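PDB 1QNR: endo-1,4-b-d-mannanase from Trichoderma reesei, which catalyses the hydrolysis of internal beta-1,4-mannosidic bonds in mannan polysaccharides, as a fungal endo-mannanase of glycoside hydrolase family 5. Local coordinates for residues 1-5 / 156-162; 42-46 / 102-106; 21-27 / 50-56; 148-152 / 190-195. Residues are numbered along the deposited sequence.

Contact 1. Residues 1-5 / 156-162; sequences ASSFV and ANSTAIF. With NAG (2-acetamido-2-deoxy-beta-D-glucopyranose), chain G.
Phe-4 (m) lays one face of its ring over the methyl of Thr-159, CG2 of Thr-159 4.3 Å from the ring centroid in a CH-pi contact, while the ring edge meets a carbonyl, CE1 of Phe-4 lying 3.7 Å from O of Ser-158. His-198 meets the ring edge-to-face. Residues 1-5 run extended but form no strand. Opposite them, Ser-158 to Ile-161 make a type I turn, opened by an ST turn in which N of Ala-160 donates to OG of Ser-158 (3.1 Å), a hydroxyl also bonded to Glu-100. Phe-4 registers with Thr-159 (CA-CA 4.8 Å) and Val-5 with Phe-162 (5.7 Å). In this (beta/alpha)8 barrel the N-terminal chain lies across the turn that leads into strand 161-165. The sole direct hydrogen bond between the segments joins OG of Ser-2 (t) to OG1 of Thr-159 (p) at 2.6 Å. A water bridges the two backbones: it accepts from N of Val-5 (3.1 Å) and donates to O of Thr-159 (2.9 Å) and O of Ile-161 (2.7 Å). Further in, CG1 of Val-5 covers the Phe-162 ring, 4.1 Å from its centroid. At the outer end, ND2 of Asn-157 carries an N-linked NAG through C1 (1.6 Å).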
# COMPACT_ATOMS: atom_id res chain seq x y z
N ALA A 1 -11.21 -19.15 11.08
CA ALA A 1 -10.18 -19.83 10.26
C ALA A 1 -9.11 -18.81 9.85
O ALA A 1 -9.39 -17.61 9.86
CB ALA A 1 -10.77 -20.43 8.99
N SER A 2 -7.95 -19.35 9.52
CA SER A 2 -6.82 -18.54 9.06
C SER A 2 -6.11 -19.29 7.93
O SER A 2 -5.63 -20.42 8.18
CB SER A 2 -5.81 -18.25 10.17
OG SER A 2 -4.90 -17.24 9.70
N SER A 3 -6.15 -18.76 6.70
CA SER A 3 -5.52 -19.49 5.56
C SER A 3 -4.72 -18.49 4.71
O SER A 3 -4.95 -17.32 5.04
CB SER A 3 -6.57 -20.16 4.67
OG SER A 3 -7.62 -19.27 4.37
N PHE A 4 -4.04 -18.87 3.61
CA PHE A 4 -3.37 -17.79 2.87
C PHE A 4 -4.43 -17.05 2.03
O PHE A 4 -5.41 -17.68 1.50
CB PHE A 4 -2.28 -18.34 1.90
CG PHE A 4 -1.07 -18.93 2.56
CD1 PHE A 4 -0.25 -18.17 3.39
CD2 PHE A 4 -0.82 -20.32 2.48
CE1 PHE A 4 0.83 -18.76 4.04
CE2 PHE A 4 0.31 -20.87 3.09
CZ PHE A 4 1.15 -20.11 3.85
N VAL A 5 -4.29 -15.74 1.83
CA VAL A 5 -5.21 -14.96 0.99
C VAL A 5 -4.93 -15.27 -0.49
O VAL A 5 -3.81 -15.27 -0.99
CB VAL A 5 -5.06 -13.42 1.22
CG1 VAL A 5 -5.97 -12.65 0.23
CG2 VAL A 5 -5.37 -13.01 2.65
N ALA A 156 7.22 -15.17 5.16
CA ALA A 156 6.78 -15.95 3.98
C ALA A 156 5.76 -17.02 4.29
O ALA A 156 4.91 -17.34 3.41
CB ALA A 156 8.00 -16.58 3.23
N ASN A 157 5.73 -17.61 5.52
CA ASN A 157 4.78 -18.65 5.84
C ASN A 157 3.68 -18.22 6.82
O ASN A 157 2.87 -19.05 7.32
CB ASN A 157 5.47 -19.90 6.41
CG ASN A 157 6.51 -20.42 5.45
OD1 ASN A 157 7.65 -19.96 5.22
ND2 ASN A 157 6.11 -21.53 4.75
N SER A 158 3.59 -16.91 7.04
CA SER A 158 2.52 -16.36 7.87
C SER A 158 1.22 -16.19 7.07
O SER A 158 1.25 -15.61 5.95
CB SER A 158 2.94 -14.95 8.45
OG SER A 158 1.74 -14.39 9.13
N THR A 159 0.05 -16.54 7.60
CA THR A 159 -1.21 -16.31 6.91
C THR A 159 -1.73 -14.86 7.10
O THR A 159 -2.72 -14.53 6.44
CB THR A 159 -2.31 -17.30 7.36
OG1 THR A 159 -2.44 -17.22 8.76
CG2 THR A 159 -1.92 -18.76 6.99
N ALA A 160 -1.00 -14.01 7.81
CA ALA A 160 -1.46 -12.60 7.94
C ALA A 160 -1.03 -11.72 6.81
O ALA A 160 -1.44 -10.55 6.85
CB ALA A 160 -0.95 -12.06 9.30
N ILE A 161 -0.23 -12.11 5.84
CA ILE A 161 0.12 -11.25 4.70
C ILE A 161 -0.91 -11.31 3.60
O ILE A 161 -1.20 -12.40 3.04
CB ILE A 161 1.51 -11.61 4.17
CG1 ILE A 161 2.57 -11.68 5.30
CG2 ILE A 161 1.94 -10.64 3.04
CD1 ILE A 161 2.76 -10.36 6.07
N PHE A 162 -1.56 -10.17 3.32
CA PHE A 162 -2.51 -10.06 2.19
C PHE A 162 -1.75 -10.09 0.86
O PHE A 162 -2.01 -10.90 -0.06
CB PHE A 162 -3.36 -8.77 2.23
CG PHE A 162 -4.49 -8.69 1.24
CD1 PHE A 162 -4.25 -8.25 -0.07
CD2 PHE A 162 -5.80 -9.04 1.56
CE1 PHE A 162 -5.26 -8.09 -1.02
CE2 PHE A 162 -6.85 -8.89 0.67
CZ PHE A 162 -6.57 -8.47 -0.66
C1 NAG G . 6.97 -22.29 3.61
C2 NAG G . 6.88 -23.80 3.80
C3 NAG G . 7.67 -24.37 2.62
C4 NAG G . 7.11 -23.85 1.27
C5 NAG G . 7.14 -22.30 1.23
C6 NAG G . 6.50 -21.73 -0.03
C7 NAG G . 6.98 -24.97 5.96
C8 NAG G . 7.86 -25.32 7.12
N2 NAG G . 7.56 -24.08 5.10
O3 NAG G . 7.53 -25.80 2.68
O4 NAG G . 7.99 -24.34 0.19
O5 NAG G . 6.37 -21.85 2.36
O6 NAG G . 6.80 -20.29 -0.10
O7 NAG G . 5.92 -25.45 5.73
O HOH W 1 -1.53 -13.71 -0.15
O HOH W 2 -2.03 -14.86 3.69

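Contact 2. Residues 42-46 / 102-106; sequences FSHIS and HNLKL
Residues 42-46 of helix 35-47 offer two bumps one turn apart to 102-106. Phe-42 and Ser-46, joined by the backbone bond from N of Ser-46 to O of Phe-42 (3.0 Å), both point their CA-CB bonds at the other segment. Leu-104 (m, t) pushes into the hollow between them: its CD1 sits over a face of the Phe-42 ring, 4.2 Å from the centroid, and its CD2 lies 4.1 Å from both CB of Ser-46 and CG2 of Ile-45. The Phe-42 ring (chi1 -81°) reaches on to Leu-106, CZ to CD2 4.2 Å. His-102 (m, chi2 94°) fits beside the helix, one face of its imidazole covered by CB of Phe-42, 4.2 Å from the ring centroid, with CA of Ser-43 3.7 Å from CD2 of His-102; its ND1 is hydrogen-bonded to Ser-98. The nearest CA pair is Ser-46 and His-102, 6.5 Å apart, where a water lies 3.0 Å from OG of Ser-46 and donates to O of His-102 at 3.0 Å. Asn-103, at phi 61° and psi 42°, closes helix 90-102 with a Schellman motif and turns the chain into strand 105-109. Such helix-to-strand packing is basic to a (beta/alpha)8 barrel: Phe-42 also touches Val-95 of helix 90-102, while Ile-45 and Leu-106 both rest on Val-53 of strand 52-54.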
# COMPACT_ATOMS: atom_id res chain seq x y z
N PHE A 42 -5.19 -2.13 16.47
CA PHE A 42 -5.74 -3.28 15.71
C PHE A 42 -7.02 -3.80 16.32
O PHE A 42 -7.91 -4.29 15.55
CB PHE A 42 -4.65 -4.36 15.55
CG PHE A 42 -3.66 -4.10 14.45
CD1 PHE A 42 -3.56 -2.90 13.74
CD2 PHE A 42 -2.82 -5.15 14.07
CE1 PHE A 42 -2.65 -2.74 12.66
CE2 PHE A 42 -1.92 -5.00 13.04
CZ PHE A 42 -1.83 -3.79 12.32
N SER A 43 -7.21 -3.70 17.64
CA SER A 43 -8.53 -4.07 18.21
C SER A 43 -9.62 -3.21 17.61
O SER A 43 -10.71 -3.65 17.19
CB SER A 43 -8.48 -3.97 19.78
OG SER A 43 -9.79 -4.32 20.32
N HIS A 44 -9.42 -1.88 17.47
CA HIS A 44 -10.43 -0.95 16.93
C HIS A 44 -10.71 -1.17 15.45
O HIS A 44 -11.86 -1.12 14.99
CB HIS A 44 -9.91 0.49 17.15
CG HIS A 44 -9.69 0.85 18.58
ND1 HIS A 44 -8.89 1.92 18.90
CD2 HIS A 44 -10.13 0.34 19.78
CE1 HIS A 44 -8.79 2.06 20.23
NE2 HIS A 44 -9.54 1.11 20.79
N ILE A 45 -9.62 -1.42 14.67
CA ILE A 45 -9.84 -1.71 13.22
C ILE A 45 -10.63 -3.02 13.05
O ILE A 45 -11.59 -3.05 12.27
CB ILE A 45 -8.44 -1.81 12.53
CG1 ILE A 45 -7.80 -0.43 12.48
CG2 ILE A 45 -8.53 -2.42 11.12
CD1 ILE A 45 -6.34 -0.44 11.96
N SER A 46 -10.29 -4.08 13.80
CA SER A 46 -11.01 -5.34 13.69
C SER A 46 -12.46 -5.23 14.17
O SER A 46 -13.39 -5.71 13.48
CB SER A 46 -10.23 -6.42 14.38
OG SER A 46 -11.00 -7.64 14.49
N HIS A 102 -5.55 -10.73 15.75
CA HIS A 102 -6.79 -9.99 15.51
C HIS A 102 -7.46 -10.42 14.21
O HIS A 102 -8.46 -9.79 13.81
CB HIS A 102 -6.58 -8.46 15.57
CG HIS A 102 -6.26 -7.90 16.94
ND1 HIS A 102 -4.98 -7.69 17.37
CD2 HIS A 102 -7.10 -7.52 18.00
CE1 HIS A 102 -5.00 -7.20 18.64
NE2 HIS A 102 -6.24 -7.12 18.97
N ASN A 103 -6.94 -11.40 13.50
CA ASN A 103 -7.51 -11.90 12.25
C ASN A 103 -7.55 -10.80 11.17
O ASN A 103 -8.57 -10.67 10.47
CB ASN A 103 -8.91 -12.53 12.53
CG ASN A 103 -8.87 -13.65 13.59
OD1 ASN A 103 -8.12 -14.60 13.37
ND2 ASN A 103 -9.59 -13.46 14.69
N LEU A 104 -6.47 -10.06 11.12
CA LEU A 104 -6.35 -9.02 10.06
C LEU A 104 -5.28 -9.44 9.03
O LEU A 104 -4.38 -10.22 9.39
CB LEU A 104 -5.88 -7.67 10.70
CG LEU A 104 -6.95 -6.98 11.57
CD1 LEU A 104 -6.33 -5.81 12.35
CD2 LEU A 104 -8.19 -6.52 10.78
N LYS A 105 -5.38 -8.92 7.81
CA LYS A 105 -4.36 -9.21 6.78
C LYS A 105 -3.61 -7.90 6.44
O LYS A 105 -4.23 -6.82 6.55
CB LYS A 105 -5.03 -9.71 5.47
CG LYS A 105 -5.98 -10.94 5.74
CD LYS A 105 -5.25 -12.13 6.34
CE LYS A 105 -6.24 -13.32 6.42
NZ LYS A 105 -5.60 -14.44 7.24
N LEU A 106 -2.35 -8.00 6.03
CA LEU A 106 -1.55 -6.80 5.78
C LEU A 106 -1.00 -6.65 4.33
O LEU A 106 -0.53 -7.63 3.73
CB LEU A 106 -0.29 -6.88 6.67
CG LEU A 106 -0.56 -7.01 8.20
CD1 LEU A 106 0.77 -7.27 8.92
CD2 LEU A 106 -1.24 -5.70 8.67
O HOH W 3 -10.86 -9.28 12.00

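Contact 3. Residues 21-27 / 50-56; sequences FAGTNCY and LKVVRVW
Parallel strands 21-25 and 52-54, neighbours in the wall of the (beta/alpha)8 barrel and joined by a right-handed beta-alpha-beta crossover through helix 35-47, run at 24° with their axes 4.8 Å apart. Thr-24 pairs with Val-53 (CA-CA 5.2 Å) and Asn-25 with Arg-54 (4.7 Å). Backbone donors and acceptors are satisfied: N of Lys-51 gives to O of Ala-22 (2.9 Å), N of Thr-24 to O of Val-52 (3.0 Å), N of Arg-54 to O of Thr-24 (3.0 Å) and N of Cys-26 to O of Arg-54 (2.8 Å). N of Trp-56 makes a weak bond to O of Tyr-27 (3.4 Å), whereas N of Val-52 is buried without a partner. Gly-23 brings its CA to 3.1 Å from O of Val-52, where a side chain would clash. On the face of Asn-25 and Arg-54, CG2 of Val-52 lies over a face of the Phe-21 ring, 3.9 Å from its centroid; the Asn-25/Arg-54 end is polar: NH1 of Arg-54 donates to OD1 of Asn-25 (2.9 Å), and the extended arginine (chi1, chi2 t) also salt-bridges Glu-165, Glu-275 and Glu-276. Consistent with family 5 architecture, this charged cluster lies inside the barrel. On the opposite face, Thr-24 and Val-53 turn to the surrounding helices. At the C-terminal ends, CB of Tyr-27 (chi1 p) lies over the five-membered ring of Trp-56 (m), 3.4 Å from its centroid.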
# COMPACT_ATOMS: atom_id res chain seq x y z
N PHE A 21 -14.16 -6.55 0.23
CA PHE A 21 -13.68 -6.20 1.57
C PHE A 21 -13.49 -4.69 1.70
O PHE A 21 -13.19 -3.98 0.72
CB PHE A 21 -12.33 -6.90 1.89
CG PHE A 21 -11.10 -6.32 1.20
CD1 PHE A 21 -10.39 -5.24 1.73
CD2 PHE A 21 -10.66 -6.88 -0.00
CE1 PHE A 21 -9.29 -4.69 1.03
CE2 PHE A 21 -9.55 -6.35 -0.68
CZ PHE A 21 -8.83 -5.29 -0.15
N ALA A 22 -13.62 -4.21 2.94
CA ALA A 22 -13.16 -2.85 3.29
C ALA A 22 -11.92 -2.96 4.16
O ALA A 22 -11.83 -3.81 5.06
CB ALA A 22 -14.23 -2.01 4.01
N GLY A 23 -10.96 -2.03 3.92
CA GLY A 23 -9.75 -1.96 4.76
C GLY A 23 -9.33 -0.48 4.99
O GLY A 23 -10.11 0.43 4.69
N THR A 24 -8.13 -0.29 5.53
CA THR A 24 -7.65 1.09 5.79
C THR A 24 -6.12 1.15 5.69
O THR A 24 -5.45 0.12 5.77
CB THR A 24 -8.09 1.55 7.22
OG1 THR A 24 -7.76 2.96 7.40
CG2 THR A 24 -7.35 0.77 8.35
N ASN A 25 -5.60 2.38 5.50
CA ASN A 25 -4.16 2.61 5.53
C ASN A 25 -3.72 3.05 6.92
O ASN A 25 -4.38 3.92 7.55
CB ASN A 25 -3.75 3.78 4.55
CG ASN A 25 -3.81 3.27 3.12
OD1 ASN A 25 -2.84 2.73 2.54
ND2 ASN A 25 -4.97 3.41 2.44
N CYS A 26 -2.66 2.42 7.44
CA CYS A 26 -2.05 2.79 8.74
C CYS A 26 -0.55 2.71 8.63
O CYS A 26 0.13 1.79 9.14
CB CYS A 26 -2.59 1.87 9.85
SG CYS A 26 -1.97 2.43 11.52
N TYR A 27 0.07 3.65 7.86
CA TYR A 27 1.51 3.55 7.58
C TYR A 27 2.31 3.48 8.87
O TYR A 27 3.33 2.75 8.94
CB TYR A 27 2.04 4.69 6.65
CG TYR A 27 2.27 6.02 7.34
CD1 TYR A 27 3.50 6.27 8.00
CD2 TYR A 27 1.30 7.00 7.34
CE1 TYR A 27 3.67 7.49 8.68
CE2 TYR A 27 1.47 8.22 7.99
CZ TYR A 27 2.68 8.43 8.64
OH TYR A 27 2.88 9.67 9.30
N LEU A 50 -13.28 -3.94 9.52
CA LEU A 50 -12.30 -3.87 8.43
C LEU A 50 -11.46 -5.15 8.46
O LEU A 50 -11.13 -5.69 9.55
CB LEU A 50 -11.42 -2.61 8.64
CG LEU A 50 -12.21 -1.28 8.56
CD1 LEU A 50 -11.24 -0.11 8.85
CD2 LEU A 50 -12.89 -1.06 7.23
N LYS A 51 -11.02 -5.56 7.28
CA LYS A 51 -10.32 -6.89 7.21
C LYS A 51 -8.87 -6.77 6.81
O LYS A 51 -8.06 -7.74 7.00
CB LYS A 51 -11.01 -7.79 6.13
CG LYS A 51 -12.37 -8.35 6.68
CD LYS A 51 -12.94 -9.36 5.61
CE LYS A 51 -14.23 -9.99 6.21
NZ LYS A 51 -14.83 -11.02 5.23
N VAL A 52 -8.42 -5.63 6.27
CA VAL A 52 -7.07 -5.46 5.67
C VAL A 52 -6.49 -4.10 6.07
O VAL A 52 -7.23 -3.09 6.07
CB VAL A 52 -7.15 -5.55 4.12
CG1 VAL A 52 -5.69 -5.57 3.55
CG2 VAL A 52 -7.87 -6.81 3.62
N VAL A 53 -5.21 -4.10 6.44
CA VAL A 53 -4.50 -2.87 6.85
C VAL A 53 -3.24 -2.76 5.97
O VAL A 53 -2.49 -3.73 5.81
CB VAL A 53 -4.07 -2.88 8.36
CG1 VAL A 53 -3.53 -1.50 8.77
CG2 VAL A 53 -5.24 -3.25 9.23
N ARG A 54 -2.98 -1.54 5.46
CA ARG A 54 -1.74 -1.27 4.67
C ARG A 54 -0.74 -0.57 5.58
O ARG A 54 -1.07 0.50 6.17
CB ARG A 54 -2.13 -0.53 3.39
CG ARG A 54 -0.88 -0.29 2.47
CD ARG A 54 -1.42 -0.02 1.04
NE ARG A 54 -0.35 0.44 0.11
CZ ARG A 54 -0.05 1.75 -0.12
NH1 ARG A 54 -0.67 2.72 0.58
NH2 ARG A 54 0.83 2.02 -1.09
N VAL A 55 0.46 -1.14 5.76
CA VAL A 55 1.50 -0.57 6.73
C VAL A 55 2.80 -0.41 5.96
O VAL A 55 3.07 -1.19 5.01
CB VAL A 55 1.65 -1.52 7.96
CG1 VAL A 55 0.29 -1.70 8.67
CG2 VAL A 55 2.26 -2.89 7.62
N TRP A 56 3.68 0.54 6.38
CA TRP A 56 4.99 0.63 5.64
C TRP A 56 5.91 -0.54 5.99
O TRP A 56 6.14 -0.90 7.16
CB TRP A 56 5.70 1.96 5.96
CG TRP A 56 5.13 3.18 5.24
CD1 TRP A 56 5.64 4.44 5.47
CD2 TRP A 56 4.11 3.32 4.22
NE1 TRP A 56 5.03 5.34 4.62
CE2 TRP A 56 4.08 4.69 3.87
CE3 TRP A 56 3.21 2.41 3.60
CZ2 TRP A 56 3.22 5.21 2.87
CZ3 TRP A 56 2.35 2.97 2.61
CH2 TRP A 56 2.32 4.37 2.24

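Contact 4. Residues 148-152 / 190-195; sequences VQAVV and YVKSLD
Segments 148-152 and 190-195, on helices that follow each other around a barrel, meet mainly through apolar side chains, with no polar bond between them. Their axes cross at -38° with a closest approach of 10.5 Å, and the nearest CA pairs are Val-148 with Val-191 (7.6 Å) and Val-152 with Leu-194 (7.1 Å). Tyr-190 (t) begins the second segment, its CE2 4.3 Å from CG1 of Val-148 and its OH 3.5 Å from CB of Gln-149. Next, Val-191 sends CG2 to within 4.0 Å of CG1 of Val-148, and its CG1 stands 4.4 Å from CG2 of Val-152; all three valines are in the t rotamer. Ser-193 turns instead to its own helix, OG donating to O of Tyr-190 (2.7 Å). Leu-194 (m, t) then wedges among Val-148, Gln-149 and Val-152: its CD1 approaches CA of Gln-149 (3.8 Å) and CG1 of Val-148 (4.3 Å), while its CB lies 3.9 Å from CG1 of Val-152. Asp-195 leaves the helix in an extended conformation (phi -159°, psi 107°) and puts CB 3.7 Å from CG1 of Val-152; its carboxylate bonds to His-198, Asn-197 and Trp-164. Val-152 and Val-191 both also rest on Trp-164 of strand 161-165, the strand that links these helices in the chain, so the packing is that of successive outer helices in a (beta/alpha)8 barrel.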
# COMPACT_ATOMS: atom_id res chain seq x y z
N VAL A 148 14.36 -6.61 0.25
CA VAL A 148 13.19 -7.45 -0.07
C VAL A 148 13.38 -8.84 0.54
O VAL A 148 12.44 -9.40 1.16
CB VAL A 148 12.94 -7.51 -1.60
CG1 VAL A 148 11.87 -8.55 -1.95
CG2 VAL A 148 12.52 -6.15 -2.16
N GLN A 149 14.55 -9.47 0.26
CA GLN A 149 14.71 -10.82 0.88
C GLN A 149 14.63 -10.79 2.39
O GLN A 149 14.06 -11.78 2.98
CB GLN A 149 16.05 -11.43 0.36
CG GLN A 149 16.21 -12.90 0.78
CD GLN A 149 16.72 -13.23 2.14
OE1 GLN A 149 17.38 -12.46 2.87
NE2 GLN A 149 16.48 -14.47 2.62
N ALA A 150 15.22 -9.78 3.01
CA ALA A 150 15.20 -9.74 4.50
C ALA A 150 13.78 -9.59 5.03
O ALA A 150 13.50 -10.15 6.11
CB ALA A 150 16.08 -8.58 4.97
N VAL A 151 12.89 -8.86 4.32
CA VAL A 151 11.52 -8.74 4.84
C VAL A 151 10.67 -9.94 4.50
O VAL A 151 10.05 -10.59 5.39
CB VAL A 151 10.85 -7.45 4.25
CG1 VAL A 151 9.34 -7.36 4.65
CG2 VAL A 151 11.60 -6.18 4.77
N VAL A 152 10.70 -10.39 3.23
CA VAL A 152 9.88 -11.52 2.78
C VAL A 152 10.23 -12.79 3.56
O VAL A 152 9.29 -13.53 3.97
CB VAL A 152 9.97 -11.80 1.27
CG1 VAL A 152 9.27 -13.09 0.90
CG2 VAL A 152 9.37 -10.63 0.47
N TYR A 190 11.19 -12.10 -8.80
CA TYR A 190 12.07 -12.38 -7.64
C TYR A 190 11.28 -12.62 -6.39
O TYR A 190 11.56 -13.59 -5.61
CB TYR A 190 13.05 -11.19 -7.48
CG TYR A 190 13.99 -11.33 -6.29
CD1 TYR A 190 14.86 -12.43 -6.24
CD2 TYR A 190 14.06 -10.45 -5.21
CE1 TYR A 190 15.74 -12.69 -5.17
CE2 TYR A 190 14.96 -10.61 -4.16
CZ TYR A 190 15.74 -11.76 -4.15
OH TYR A 190 16.60 -11.96 -3.05
N VAL A 191 10.26 -11.81 -6.10
CA VAL A 191 9.44 -12.04 -4.89
C VAL A 191 8.77 -13.41 -4.95
O VAL A 191 8.80 -14.16 -3.93
CB VAL A 191 8.34 -10.94 -4.72
CG1 VAL A 191 7.44 -11.20 -3.48
CG2 VAL A 191 9.00 -9.56 -4.53
N LYS A 192 8.23 -13.80 -6.11
CA LYS A 192 7.60 -15.13 -6.24
C LYS A 192 8.61 -16.26 -6.03
O LYS A 192 8.24 -17.38 -5.56
CB LYS A 192 6.87 -15.29 -7.59
CG LYS A 192 5.65 -14.34 -7.72
CD LYS A 192 4.49 -14.78 -6.84
CE LYS A 192 3.18 -14.13 -7.35
NZ LYS A 192 1.98 -14.45 -6.50
N SER A 193 9.90 -16.02 -6.33
CA SER A 193 10.95 -17.05 -6.12
C SER A 193 11.30 -17.23 -4.65
O SER A 193 11.91 -18.26 -4.26
CB SER A 193 12.25 -16.67 -6.89
OG SER A 193 13.11 -15.71 -6.25
N LEU A 194 10.95 -16.21 -3.81
CA LEU A 194 11.19 -16.28 -2.38
C LEU A 194 9.97 -16.78 -1.60
O LEU A 194 10.13 -17.18 -0.41
CB LEU A 194 11.46 -14.85 -1.80
CG LEU A 194 12.70 -14.17 -2.40
CD1 LEU A 194 12.82 -12.75 -1.82
CD2 LEU A 194 13.98 -14.95 -1.99
N ASP A 195 8.77 -16.73 -2.18
CA ASP A 195 7.52 -16.99 -1.45
C ASP A 195 6.41 -17.36 -2.46
O ASP A 195 6.00 -16.50 -3.29
CB ASP A 195 7.13 -15.75 -0.63
CG ASP A 195 5.76 -15.77 0.05
OD1 ASP A 195 4.93 -16.67 -0.15
OD2 ASP A 195 5.57 -14.85 0.94

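Contact 3 is the core of the set, about 8 Å from the chain's centre, whereas the other three lie 16 to 17 Å out and are partly exposed. Contacts 1, 2 and 3 share one parallel sheet: strand 105-109 of contact 2 bonds to strand 52-54 of contact 3 on one side, through N of Val-53 and O of Lys-105 (2.9 Å), and to strand 161-165 of contact 1 on the other. Contact 4 stands apart from contacts 2 and 3 but touches contact 1 through Ala-156 and Asp-195. Chemistry follows place: direct backbone pairing and buried charge inside, apolar and CH-pi packing with water bridges at contacts 1 and 2, and apolar helix packing at contact 4.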